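Local atomic coordinates of cellobiose 2-epimerase (Spirochaeta thermophila DSM 6192, PDB entry 5ZIG), a protein that probably catalyses the reversible epimerization of cellobiose to 4-O-beta-D-glucopyranosyl-D-mannose, turning the reducing-end glucose of the disaccharide into mannose. Residues G39-S44 and A61-T66; A125-A130 and A382-S387; G156-H161 and A187-N192; G163-F168 and S173-E178. All blocks are in the same frame, centred on the assembly; numbering follows the deposited sequence. Where two conformers were deposited one is given.

Contact 1 of 4, residues G39-S44 and A61-T66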
loop_
_atom_site.group_PDB
_atom_site.type_symbol
_atom_site.label_atom_id
_atom_site.label_comp_id
_atom_site.label_asym_id
_atom_site.label_seq_id
_atom_site.Cartn_x
_atom_site.Cartn_y
_atom_site.Cartn_z
ATOM N N GLY A 39 16.500 15.723 -9.245
ATOM C CA GLY A 39 15.060 15.611 -9.124
ATOM C C GLY A 39 14.636 14.316 -8.466
ATOM O O GLY A 39 15.440 13.423 -8.177
ATOM N N GLY A 40 13.328 14.204 -8.238
ATOM C CA GLY A 40 12.871 13.077 -7.436
ATOM C C GLY A 40 13.368 13.206 -5.990
ATOM O O GLY A 40 13.795 14.266 -5.537
ATOM N N PHE A 41 13.330 12.079 -5.285
ATOM C CA PHE A 41 13.715 11.971 -3.888
ATOM C C PHE A 41 14.875 10.990 -3.736
ATOM O O PHE A 41 15.030 10.061 -4.543
ATOM C CB PHE A 41 12.546 11.482 -3.008
ATOM C CG PHE A 41 11.396 12.454 -2.905
ATOM C CD1 PHE A 41 10.682 12.837 -4.026
ATOM C CD2 PHE A 41 11.045 12.997 -1.664
ATOM C CE1 PHE A 41 9.630 13.727 -3.927
ATOM C CE2 PHE A 41 10.000 13.892 -1.560
ATOM C CZ PHE A 41 9.287 14.255 -2.692
ATOM N N TYR A 42 15.683 11.190 -2.685
ATOM C CA TYR A 42 16.866 10.354 -2.490
ATOM C C TYR A 42 16.465 8.893 -2.367
ATOM O O TYR A 42 15.377 8.555 -1.889
ATOM C CB TYR A 42 17.679 10.794 -1.254
ATOM C CG TYR A 42 18.259 12.182 -1.410
ATOM C CD1 TYR A 42 19.187 12.450 -2.406
ATOM C CD2 TYR A 42 17.840 13.240 -0.591
ATOM C CE1 TYR A 42 19.709 13.725 -2.578
ATOM C CE2 TYR A 42 18.358 14.516 -0.755
ATOM C CZ TYR A 42 19.299 14.746 -1.756
ATOM O OH TYR A 42 19.829 15.992 -1.946
ATOM N N GLY A 43 17.355 8.024 -2.855
ATOM C CA GLY A 43 17.042 6.618 -3.025
ATOM C C GLY A 43 17.204 5.769 -1.793
ATOM O O GLY A 43 16.584 4.704 -1.718
ATOM N N SER A 44 18.022 6.208 -0.831
ATOM C CA SER A 44 18.224 5.476 0.414
ATOM C C SER A 44 18.548 6.439 1.550
ATOM O O SER A 44 19.406 7.313 1.386
ATOM C CB SER A 44 19.350 4.449 0.267
ATOM O OG SER A 44 19.416 3.633 1.418
ATOM N N ALA A 61 6.821 6.560 -6.928
ATOM C CA ALA A 61 5.375 6.646 -7.113
ATOM C C ALA A 61 4.651 6.816 -5.778
ATOM O O ALA A 61 3.645 7.533 -5.697
ATOM C CB ALA A 61 4.868 5.407 -7.847
ATOM N N ARG A 62 5.147 6.170 -4.723
ATOM C CA ARG A 62 4.569 6.371 -3.391
ATOM C C ARG A 62 4.671 7.830 -2.955
ATOM O O ARG A 62 3.700 8.393 -2.432
ATOM C CB ARG A 62 5.241 5.444 -2.383
ATOM C CG ARG A 62 4.759 4.000 -2.529
ATOM C CD ARG A 62 5.411 3.062 -1.545
ATOM N NE ARG A 62 4.921 1.690 -1.692
ATOM C CZ ARG A 62 5.328 0.670 -0.933
ATOM N NH1 ARG A 62 6.208 0.870 0.042
ATOM N NH2 ARG A 62 4.830 -0.543 -1.122
ATOM N N HIS A 63 5.822 8.473 -3.196
ATOM C CA HIS A 63 5.947 9.889 -2.861
ATOM C C HIS A 63 5.025 10.745 -3.716
ATOM O O HIS A 63 4.430 11.710 -3.218
ATOM C CB HIS A 63 7.397 10.347 -3.004
ATOM C CG HIS A 63 8.304 9.804 -1.942
ATOM N ND1 HIS A 63 7.938 9.731 -0.612
ATOM C CD2 HIS A 63 9.548 9.274 -2.019
ATOM C CE1 HIS A 63 8.928 9.195 0.086
ATOM N NE2 HIS A 63 9.921 8.921 -0.744
ATOM N N LEU A 64 4.892 10.412 -5.008
ATOM C CA LEU A 64 3.911 11.108 -5.836
ATOM C C LEU A 64 2.504 10.976 -5.255
ATOM O O LEU A 64 1.771 11.967 -5.150
ATOM C CB LEU A 64 3.937 10.582 -7.271
ATOM C CG LEU A 64 2.898 11.330 -8.142
ATOM C CD1 LEU A 64 3.099 12.846 -8.050
ATOM C CD2 LEU A 64 2.851 10.880 -9.627
ATOM N N TRP A 65 2.099 9.750 -4.902
ATOM C CA TRP A 65 0.769 9.555 -4.333
ATOM C C TRP A 65 0.636 10.325 -3.025
ATOM O O TRP A 65 -0.337 11.055 -2.822
ATOM C CB TRP A 65 0.472 8.063 -4.121
ATOM C CG TRP A 65 -0.940 7.786 -3.575
ATOM C CD1 TRP A 65 -2.069 7.513 -4.306
ATOM C CD2 TRP A 65 -1.344 7.748 -2.192
ATOM N NE1 TRP A 65 -3.139 7.310 -3.469
ATOM C CE2 TRP A 65 -2.721 7.445 -2.167
ATOM C CE3 TRP A 65 -0.668 7.922 -0.977
ATOM C CZ2 TRP A 65 -3.444 7.341 -0.976
ATOM C CZ3 TRP A 65 -1.398 7.815 0.215
ATOM C CH2 TRP A 65 -2.761 7.518 0.200
ATOM N N THR A 66 1.645 10.231 -2.158
ATOM C CA THR A 66 1.542 10.867 -0.847
ATOM C C THR A 66 1.326 12.374 -0.972
ATOM O O THR A 66 0.405 12.926 -0.359
ATOM C CB THR A 66 2.784 10.554 -0.014
ATOM O OG1 THR A 66 2.723 9.195 0.441
ATOM C CG2 THR A 66 2.885 11.490 1.198
HETATM O O HOH W 1 13.111 8.840 -0.389
#
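Phe41, from the loop that follows helix 7-31, and His63, from helix 57-73, meet ring to ring and supply nearly all the surface buried here. The rings form an offset stack, with centroids 4.6 Å apart and planes inclined by 24°. Displacement within the stack gives each ring a different partner: Phe41 CD2 lies over the imidazole face toward its rim, while the CB of His63 sits over the face of the phenyl ring as a CH-pi donor, 4.2 Å from the centroid. The closest atoms are Phe41 CG and His63 CD2, 3.8 Å apart. Helix 57-73 belongs to the inner ring of the (alpha/alpha)6 barrel expected of the N-acylglucosamine 2-epimerase family, so the stack joins a loop to the barrel wall. The side chain of Phe41 also packs against Asn85 and Ala86 of helix 77-94. In His63, CG is anti to the carbonyl carbon (chi1 -71°), which carries the imidazole out from the helix to the phenyl ring. Both of its nitrogens are engaged: ND1 is hydrogen-bonded to Ser383 OG, and NE2 is hydrogen-bonded at 3.2 Å to a water that donates to Tyr42 O.

Contact 2 of 4, residues A125-A130 and A382-S387. With EDO (1,2-ethanediol), chain E.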
loop_
_atom_site.group_PDB
_atom_site.type_symbol
_atom_site.label_atom_id
_atom_site.label_comp_id
_atom_site.label_asym_id
_atom_site.label_seq_id
_atom_site.Cartn_x
_atom_site.Cartn_y
_atom_site.Cartn_z
ATOM N N ALA A 125 2.423 3.075 -10.141
ATOM C CA ALA A 125 2.467 4.253 -10.998
ATOM C C ALA A 125 1.059 4.680 -11.389
ATOM O O ALA A 125 0.731 5.868 -11.368
ATOM C CB ALA A 125 3.318 3.984 -12.253
ATOM N N VAL A 126 0.217 3.726 -11.774
ATOM C CA VAL A 126 -1.157 4.076 -12.118
ATOM C C VAL A 126 -1.839 4.721 -10.912
ATOM O O VAL A 126 -2.363 5.839 -10.998
ATOM C CB VAL A 126 -1.912 2.835 -12.625
ATOM C CG1 VAL A 126 -3.454 3.061 -12.605
ATOM C CG2 VAL A 126 -1.417 2.447 -14.022
ATOM N N TYR A 127 -1.766 4.044 -9.759
ATOM C CA TYR A 127 -2.292 4.557 -8.482
ATOM C C TYR A 127 -1.868 6.002 -8.231
ATOM O O TYR A 127 -2.705 6.879 -7.997
ATOM C CB TYR A 127 -1.799 3.639 -7.356
ATOM C CG TYR A 127 -2.328 3.872 -5.941
ATOM C CD1 TYR A 127 -3.691 3.877 -5.660
ATOM C CD2 TYR A 127 -1.434 4.022 -4.868
ATOM C CE1 TYR A 127 -4.164 4.060 -4.308
ATOM C CE2 TYR A 127 -1.877 4.181 -3.571
ATOM C CZ TYR A 127 -3.240 4.204 -3.288
ATOM O OH TYR A 127 -3.645 4.399 -1.975
ATOM N N ALA A 128 -0.568 6.277 -8.336
ATOM C CA ALA A 128 -0.046 7.602 -8.037
ATOM C C ALA A 128 -0.365 8.625 -9.118
ATOM O O ALA A 128 -0.520 9.814 -8.806
ATOM C CB ALA A 128 1.466 7.542 -7.826
ATOM N N LEU A 129 -0.428 8.208 -10.388
ATOM C CA LEU A 129 -0.730 9.161 -11.452
ATOM C C LEU A 129 -2.174 9.619 -11.398
ATOM O O LEU A 129 -2.474 10.770 -11.734
ATOM C CB LEU A 129 -0.436 8.543 -12.820
ATOM C CG LEU A 129 1.034 8.480 -13.228
ATOM C CD1 LEU A 129 1.260 7.288 -14.156
ATOM C CD2 LEU A 129 1.454 9.775 -13.900
ATOM N N ALA A 130 -3.080 8.723 -11.003
ATOM C CA ALA A 130 -4.471 9.101 -10.811
ATOM C C ALA A 130 -4.601 10.108 -9.674
ATOM O O ALA A 130 -5.296 11.123 -9.808
ATOM C CB ALA A 130 -5.311 7.849 -10.541
ATOM N N ALA A 382 8.746 4.288 1.779
ATOM C CA ALA A 382 8.544 5.656 1.347
ATOM C C ALA A 382 7.536 6.311 2.286
ATOM O O ALA A 382 7.483 5.981 3.472
ATOM C CB ALA A 382 8.070 5.693 -0.111
ATOM N N SER A 383 6.780 7.242 1.784
ATOM C CA SER A 383 5.839 7.967 2.579
ATOM C C SER A 383 4.367 7.566 2.482
ATOM O O SER A 383 3.572 8.239 2.985
ATOM C CB SER A 383 5.964 9.431 2.260
ATOM O OG SER A 383 5.430 9.715 1.047
ATOM N N TYR A 384 4.075 6.434 1.876
ATOM C CA TYR A 384 2.735 5.971 1.623
ATOM C C TYR A 384 1.954 5.231 2.700
ATOM O O TYR A 384 0.913 5.636 3.016
ATOM C CB TYR A 384 2.712 5.247 0.276
ATOM C CG TYR A 384 1.819 4.091 0.104
ATOM C CD1 TYR A 384 0.558 4.233 -0.400
ATOM C CD2 TYR A 384 2.271 2.862 0.354
ATOM C CE1 TYR A 384 -0.239 3.144 -0.612
ATOM C CE2 TYR A 384 1.515 1.774 0.126
ATOM C CZ TYR A 384 0.251 1.906 -0.355
ATOM O OH TYR A 384 -0.437 0.769 -0.545
ATOM N N HIS A 385 2.467 4.175 3.253
ATOM C CA HIS A 385 1.750 3.407 4.233
ATOM C C HIS A 385 1.268 4.254 5.436
ATOM O O HIS A 385 0.113 4.242 5.769
ATOM C CB HIS A 385 2.581 2.210 4.663
ATOM C CG HIS A 385 2.528 1.026 3.740
ATOM N ND1 HIS A 385 1.444 0.203 3.632
ATOM C CD2 HIS A 385 3.462 0.501 2.926
ATOM C CE1 HIS A 385 1.700 -0.762 2.785
ATOM N NE2 HIS A 385 2.922 -0.613 2.352
ATOM N N ASN A 386 2.177 5.002 6.021
ATOM C CA ASN A 386 1.877 5.833 7.155
ATOM C C ASN A 386 1.055 7.081 6.839
ATOM O O ASN A 386 0.160 7.351 7.566
ATOM C CB ASN A 386 3.100 6.096 8.064
ATOM C CG ASN A 386 4.240 6.822 7.380
ATOM O OD1 ASN A 386 4.124 7.282 6.276
ATOM N ND2 ASN A 386 5.350 6.945 8.089
ATOM N N SER A 387 1.342 7.803 5.770
ATOM C CA SER A 387 0.537 8.922 5.411
ATOM C C SER A 387 -0.874 8.445 5.111
ATOM O O SER A 387 -1.801 9.077 5.509
ATOM C CB SER A 387 1.001 9.647 4.203
ATOM O OG SER A 387 2.092 10.456 4.435
HETATM C C1 EDO E . -7.379 4.692 -0.444
HETATM O O1 EDO E . -6.843 5.581 -1.431
HETATM C C2 EDO E . -7.217 3.260 -0.929
HETATM O O2 EDO E . -6.086 3.232 -1.804
#
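Tyr127 of helix 119-136 and Tyr384 at the start of helix 384-402 bring their rings together rim to rim. The planes stand at 87° and the centroids are 6.0 Å apart, yet neither ring lies over the face of the other, so this is not a T-shaped stack. The closest pair is Tyr127 CE2 and Tyr384 CE1, at 3.5 Å. Tyr127 reaches across because its CG is anti to the backbone nitrogen (chi1 -174°). Further aromatic packing places each ring: Tyr127 stacks with Trp65, Tyr384 meets Phe124 edge-to-face, and CE2 of Tyr384 rests over the imidazole of His385.

The two hydroxyls have different polar partners. Tyr384 OH is bonded to Glu199, whereas Tyr127 OH lies 2.7 Å from O2 of a 1,2-ethanediol, probably from the crystallisation liquor, in a hydrogen bond that either could donate, and has a weak bond with Arg388. Putting an alanine in place of Tyr127 would probably leave Tyr384 CE1 without its neighbour and Trp65 without its stacking mate. Within 382-387, Ser387 OG donates to Ser383 O at 3.0 Å, securing the first turn of the helix. Two inner helices far apart in sequence thus meet through aromatic side chains near the middle of the chain, consistent with the (alpha/alpha)6 barrel of the N-acylglucosamine 2-epimerase family, whose inner helices line the centre.

Contact 3 of 4, residues G156-H161 and A187-N192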
loop_
_atom_site.group_PDB
_atom_site.type_symbol
_atom_site.label_atom_id
_atom_site.label_comp_id
_atom_site.label_asym_id
_atom_site.label_seq_id
_atom_site.Cartn_x
_atom_site.Cartn_y
_atom_site.Cartn_z
ATOM N N GLY A 156 -0.186 -7.809 -19.482
ATOM C CA GLY A 156 -0.067 -8.418 -18.167
ATOM C C GLY A 156 -1.045 -9.536 -17.888
ATOM O O GLY A 156 -0.719 -10.476 -17.153
ATOM N N ARG A 157 -2.242 -9.473 -18.468
ATOM C CA ARG A 157 -3.281 -10.432 -18.115
ATOM C C ARG A 157 -2.978 -11.807 -18.698
ATOM O O ARG A 157 -2.700 -11.947 -19.894
ATOM C CB ARG A 157 -4.650 -9.956 -18.597
ATOM C CG ARG A 157 -5.389 -9.079 -17.602
ATOM C CD ARG A 157 -5.985 -9.856 -16.401
ATOM N NE ARG A 157 -6.445 -11.211 -16.716
ATOM C CZ ARG A 157 -7.650 -11.524 -17.191
ATOM N NH1 ARG A 157 -8.558 -10.582 -17.433
ATOM N NH2 ARG A 157 -7.950 -12.792 -17.418
ATOM N N ASP A 158 -3.035 -12.818 -17.836
ATOM C CA ASP A 158 -3.078 -14.211 -18.253
ATOM C C ASP A 158 -4.536 -14.485 -18.611
ATOM O O ASP A 158 -5.375 -14.650 -17.726
ATOM C CB ASP A 158 -2.576 -15.100 -17.119
ATOM C CG ASP A 158 -2.695 -16.594 -17.423
ATOM O OD1 ASP A 158 -2.136 -17.374 -16.619
ATOM O OD2 ASP A 158 -3.315 -17.000 -18.446
ATOM N N ARG A 159 -4.836 -14.518 -19.912
ATOM C CA ARG A 159 -6.210 -14.704 -20.354
ATOM C C ARG A 159 -6.641 -16.162 -20.329
ATOM O O ARG A 159 -7.837 -16.436 -20.462
ATOM C CB ARG A 159 -6.393 -14.128 -21.753
ATOM C CG ARG A 159 -5.946 -12.672 -21.886
ATOM C CD ARG A 159 -6.940 -11.692 -21.246
ATOM N NE ARG A 159 -6.703 -10.323 -21.701
ATOM C CZ ARG A 159 -7.257 -9.238 -21.168
ATOM N NH1 ARG A 159 -8.100 -9.342 -20.148
ATOM N NH2 ARG A 159 -6.961 -8.040 -21.657
ATOM N N ARG A 160 -5.708 -17.097 -20.156
ATOM C CA ARG A 160 -6.071 -18.499 -20.001
ATOM C C ARG A 160 -6.528 -18.808 -18.579
ATOM O O ARG A 160 -7.602 -19.390 -18.374
ATOM C CB ARG A 160 -4.879 -19.375 -20.384
ATOM C CG ARG A 160 -5.094 -20.873 -20.287
ATOM C CD ARG A 160 -4.001 -21.586 -21.082
ATOM N NE ARG A 160 -3.830 -22.989 -20.713
ATOM C CZ ARG A 160 -2.658 -23.552 -20.422
ATOM N NH1 ARG A 160 -1.541 -22.831 -20.447
ATOM N NH2 ARG A 160 -2.604 -24.839 -20.102
ATOM N N HIS A 161 -5.725 -18.432 -17.580
ATOM C CA HIS A 161 -5.978 -18.818 -16.202
ATOM C C HIS A 161 -6.413 -17.673 -15.302
ATOM O O HIS A 161 -6.655 -17.910 -14.119
ATOM C CB HIS A 161 -4.738 -19.486 -15.599
ATOM C CG HIS A 161 -4.505 -20.878 -16.104
ATOM N ND1 HIS A 161 -3.571 -21.173 -17.079
ATOM C CD2 HIS A 161 -5.099 -22.053 -15.785
ATOM C CE1 HIS A 161 -3.593 -22.472 -17.327
ATOM N NE2 HIS A 161 -4.511 -23.027 -16.553
ATOM N N ALA A 187 7.928 -18.270 -8.479
ATOM C CA ALA A 187 6.471 -18.252 -8.612
ATOM C C ALA A 187 6.057 -17.328 -9.753
ATOM O O ALA A 187 6.513 -16.178 -9.806
ATOM C CB ALA A 187 5.817 -17.796 -7.308
ATOM N N PRO A 188 5.235 -17.791 -10.699
ATOM C CA PRO A 188 4.788 -16.889 -11.774
ATOM C C PRO A 188 3.774 -15.850 -11.315
ATOM O O PRO A 188 3.639 -14.814 -11.985
ATOM C CB PRO A 188 4.182 -17.851 -12.816
ATOM C CG PRO A 188 4.693 -19.236 -12.433
ATOM C CD PRO A 188 4.794 -19.176 -10.933
ATOM N N LYS A 189 3.086 -16.070 -10.188
ATOM C CA LYS A 189 2.115 -15.107 -9.678
ATOM C C LYS A 189 2.246 -14.945 -8.159
ATOM O O LYS A 189 2.608 -15.888 -7.444
ATOM C CB LYS A 189 0.691 -15.539 -10.056
ATOM C CG LYS A 189 0.397 -15.455 -11.548
ATOM C CD LYS A 189 -0.827 -16.265 -11.941
ATOM C CE LYS A 189 -1.086 -16.128 -13.453
ATOM N NZ LYS A 189 -2.253 -16.934 -13.928
ATOM N N THR A 190 1.952 -13.733 -7.670
ATOM C CA THR A 190 1.994 -13.432 -6.239
ATOM C C THR A 190 0.727 -12.678 -5.818
ATOM O O THR A 190 0.193 -11.865 -6.587
ATOM C CB THR A 190 3.280 -12.605 -5.852
ATOM O OG1 THR A 190 3.212 -11.281 -6.399
ATOM C CG2 THR A 190 4.570 -13.283 -6.341
ATOM N N MET A 191 0.234 -12.973 -4.599
ATOM C CA MET A 191 -0.867 -12.196 -4.019
ATOM C C MET A 191 -0.490 -10.729 -3.943
ATOM O O MET A 191 -1.300 -9.846 -4.243
ATOM C CB MET A 191 -1.219 -12.770 -2.634
ATOM C CG MET A 191 -1.942 -11.895 -1.551
ATOM S SD MET A 191 -1.028 -10.507 -0.849
ATOM C CE MET A 191 0.165 -11.443 0.139
ATOM N N ASN A 192 0.771 -10.466 -3.619
ATOM C CA ASN A 192 1.209 -9.108 -3.361
ATOM C C ASN A 192 0.974 -8.221 -4.577
ATOM O O ASN A 192 0.380 -7.139 -4.475
ATOM C CB ASN A 192 2.683 -9.143 -2.960
ATOM C CG ASN A 192 3.196 -7.798 -2.573
ATOM O OD1 ASN A 192 2.646 -7.144 -1.686
ATOM N ND2 ASN A 192 4.250 -7.363 -3.242
#
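Asp158 and Lys189 touch only through long reach: their CA atoms are 10.1 Å apart, the closest CA approach between the loop after helix 139-156 and the segment holding strand 189-190. The lysine spans the gap with a chain extended beyond CG, its NZ forming a salt bridge to Asp158 OD1 at 2.7 Å. The ammonium approaches that oxygen on its anti side, 34° out of the carboxylate plane. Asp158 OD2 serves its own loop instead, accepting from His161 N at 2.9 Å in a nearly straight bond (170°) that comes from above the carboxylate plane, with a weak bond from Arg160 N beside it. This Asx motif folds the loop back on the carboxylate and leaves OD1 to face the strand, just before Thr190 N-caps helix 191-208 of the barrel's inner ring. Replacing Asp158 by an alanine would probably leave the buried ammonium without this countercharge and set the 158-161 turn free to open. Lys189 NZ also donates to the carbonyls of Gly162 and Glu240, so three oxygens grip it, one of them charged. The CB of His161 packs 3.9 Å from Lys189 NZ, while its imidazole leads away, with CE1 over the guanidinium face of Arg160. Tyr165 and Glu240 pack against Asp158.

Contact 4 of 4, residues G163-F168 and S173-E178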
loop_
_atom_site.group_PDB
_atom_site.type_symbol
_atom_site.label_atom_id
_atom_site.label_comp_id
_atom_site.label_asym_id
_atom_site.label_seq_id
_atom_site.Cartn_x
_atom_site.Cartn_y
_atom_site.Cartn_z
ATOM N N GLY A 163 -5.956 -13.507 -13.766
ATOM C CA GLY A 163 -4.881 -12.859 -13.026
ATOM C C GLY A 163 -3.819 -12.303 -13.967
ATOM O O GLY A 163 -4.028 -12.198 -15.178
ATOM N N TYR A 164 -2.665 -11.951 -13.388
ATOM C CA TYR A 164 -1.590 -11.217 -14.048
ATOM C C TYR A 164 -0.242 -11.890 -13.795
ATOM O O TYR A 164 0.047 -12.329 -12.677
ATOM C CB TYR A 164 -1.488 -9.727 -13.573
ATOM C CG TYR A 164 -2.763 -8.921 -13.774
ATOM C CD1 TYR A 164 -2.849 -7.974 -14.793
ATOM C CD2 TYR A 164 -3.865 -9.101 -12.955
ATOM C CE1 TYR A 164 -3.992 -7.267 -15.008
ATOM C CE2 TYR A 164 -5.027 -8.374 -13.156
ATOM C CZ TYR A 164 -5.080 -7.460 -14.193
ATOM O OH TYR A 164 -6.216 -6.723 -14.438
ATOM N N TYR A 165 0.577 -11.963 -14.848
ATOM C CA TYR A 165 1.970 -12.343 -14.673
ATOM C C TYR A 165 2.678 -11.323 -13.789
ATOM O O TYR A 165 2.362 -10.131 -13.798
ATOM C CB TYR A 165 2.660 -12.442 -16.029
ATOM C CG TYR A 165 2.018 -13.500 -16.885
ATOM C CD1 TYR A 165 2.305 -14.836 -16.675
ATOM C CD2 TYR A 165 1.071 -13.169 -17.863
ATOM C CE1 TYR A 165 1.708 -15.818 -17.431
ATOM C CE2 TYR A 165 0.465 -14.150 -18.615
ATOM C CZ TYR A 165 0.799 -15.478 -18.401
ATOM O OH TYR A 165 0.220 -16.488 -19.142
ATOM N N GLU A 166 3.662 -11.806 -13.032
ATOM C CA GLU A 166 4.362 -10.952 -12.080
ATOM C C GLU A 166 5.106 -9.818 -12.773
ATOM O O GLU A 166 5.045 -8.661 -12.335
ATOM C CB GLU A 166 5.325 -11.811 -11.263
ATOM C CG GLU A 166 6.070 -11.080 -10.161
ATOM C CD GLU A 166 5.173 -10.672 -9.012
ATOM O OE1 GLU A 166 4.092 -11.264 -8.841
ATOM O OE2 GLU A 166 5.568 -9.762 -8.269
ATOM N N ALA A 167 5.816 -10.124 -13.858
ATOM C CA ALA A 167 6.746 -9.156 -14.416
ATOM C C ALA A 167 7.051 -9.531 -15.863
ATOM O O ALA A 167 6.778 -10.649 -16.304
ATOM C CB ALA A 167 8.030 -9.085 -13.582
ATOM N N PHE A 168 7.603 -8.565 -16.596
ATOM C CA PHE A 168 7.954 -8.753 -17.992
ATOM C C PHE A 168 9.315 -8.135 -18.273
ATOM O O PHE A 168 9.788 -7.244 -17.559
ATOM C CB PHE A 168 6.898 -8.142 -18.938
ATOM C CG PHE A 168 5.629 -8.928 -19.018
ATOM C CD1 PHE A 168 4.629 -8.756 -18.067
ATOM C CD2 PHE A 168 5.433 -9.846 -20.039
ATOM C CE1 PHE A 168 3.443 -9.490 -18.146
ATOM C CE2 PHE A 168 4.264 -10.582 -20.116
ATOM C CZ PHE A 168 3.273 -10.414 -19.164
ATOM N N SER A 173 7.589 -8.437 -23.750
ATOM C CA SER A 173 7.341 -9.612 -24.574
ATOM C C SER A 173 7.321 -10.915 -23.786
ATOM O O SER A 173 6.585 -11.834 -24.154
ATOM C CB SER A 173 8.420 -9.733 -25.661
ATOM O OG SER A 173 9.624 -10.270 -25.138
ATOM N N THR A 174 8.135 -11.022 -22.739
ATOM C CA THR A 174 8.414 -12.276 -22.053
ATOM C C THR A 174 8.050 -12.160 -20.579
ATOM O O THR A 174 8.650 -11.341 -19.866
ATOM C CB THR A 174 9.902 -12.620 -22.211
ATOM O OG1 THR A 174 10.200 -12.815 -23.598
ATOM C CG2 THR A 174 10.284 -13.864 -21.402
ATOM N N PRO A 175 7.078 -12.919 -20.071
ATOM C CA PRO A 175 6.793 -12.854 -18.636
ATOM C C PRO A 175 7.958 -13.402 -17.829
ATOM O O PRO A 175 8.646 -14.341 -18.241
ATOM C CB PRO A 175 5.526 -13.713 -18.474
ATOM C CG PRO A 175 5.459 -14.562 -19.716
ATOM C CD PRO A 175 6.125 -13.778 -20.802
ATOM N N LEU A 176 8.199 -12.769 -16.690
ATOM C CA LEU A 176 9.202 -13.168 -15.722
ATOM C C LEU A 176 8.518 -13.496 -14.398
ATOM O O LEU A 176 7.622 -12.751 -13.973
ATOM C CB LEU A 176 10.219 -12.043 -15.521
ATOM C CG LEU A 176 11.167 -11.802 -16.697
ATOM C CD1 LEU A 176 11.913 -10.479 -16.566
ATOM C CD2 LEU A 176 12.128 -12.957 -16.791
ATOM N N PRO A 177 8.873 -14.597 -13.740
ATOM C CA PRO A 177 8.235 -14.944 -12.466
ATOM C C PRO A 177 8.967 -14.323 -11.275
ATOM O O PRO A 177 10.049 -13.748 -11.402
ATOM C CB PRO A 177 8.332 -16.477 -12.447
ATOM C CG PRO A 177 9.645 -16.753 -13.192
ATOM C CD PRO A 177 9.760 -15.669 -14.238
ATOM N N GLU A 178 8.342 -14.435 -10.102
ATOM C CA GLU A 178 8.887 -13.810 -8.905
ATOM C C GLU A 178 9.890 -14.738 -8.235
ATOM O O GLU A 178 9.533 -15.874 -7.885
ATOM C CB GLU A 178 7.789 -13.460 -7.913
ATOM C CG GLU A 178 8.352 -13.108 -6.554
ATOM C CD GLU A 178 9.138 -11.811 -6.588
ATOM O OE1 GLU A 178 8.899 -10.983 -7.495
ATOM O OE2 GLU A 178 9.992 -11.606 -5.709
HETATM O O HOH W 2 5.329 -14.365 -14.306
#
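Phe168 and Tyr165 both turn a ring face to Pro175. Over the phenyl face lies Pro175 CA, a CH-pi contact 4.0 Å from the Phe168 centroid and 28° off the normal, while Ser173 C and Thr174 N lie at the ring's edge. Over one face of the Tyr165 ring comes Pro175 CG, and Pro175 CB approaches its CD1 at 3.9 Å; at the edge of this ring, in its plane, sits a water weakly bonded to Glu166 N and Leu176 O. The phenol hydroxyl is bonded to Glu240. Pro175 thus packs against both aromatic side chains.

Strands 167-168 and 175-176 form a short antiparallel beta hairpin. Ala167 and Leu176 are its hydrogen-bonded pair, Leu176 N donating to Ala167 O at 2.6 Å, and their CB atoms pack on one face of the sheet. Phe168 and Pro175 make the non-hydrogen-bonded pair on the other face, a position that suits proline because no N-H is needed there. CA-H...O contacts, from Pro175 CA to Ala167 O at 3.2 Å and from Phe168 CA to Thr174 O at 3.3 Å, accompany this bond.

Beyond the strands, the carboxylate planes of Glu166 and Glu178 are turned 75° against each other, with Glu166 OE2 3.6 Å from Glu178 OE1. Such like charges would oppose each other, but Glu166 is bonded to the hydroxyls of Thr190 and Thr193 at the start of helix 191-208, whose amino end would probably steady the negative charge.

From the N terminus, contact 1 closes a short loop between residues 39-44 and helix 57-73, complete before any other contact opens. Contact 2 then opens on helix 119-136 and closes only at residues 382-387, spanning most of the barrel. Inside that long loop, contact 3 runs from 156-161 to 187-192, and contact 4, the 163-168 and 173-178 hairpin, nests within contact 3; none cross. Contacts 1 and 2 touch, their centres about 9 Å apart, bringing three inner helices together. Contacts 3 and 4 also touch, with centres about 7 Å apart, linking the hairpin to the entry of helix 191-208. About 22 Å separates the centres of contacts 2 and 4.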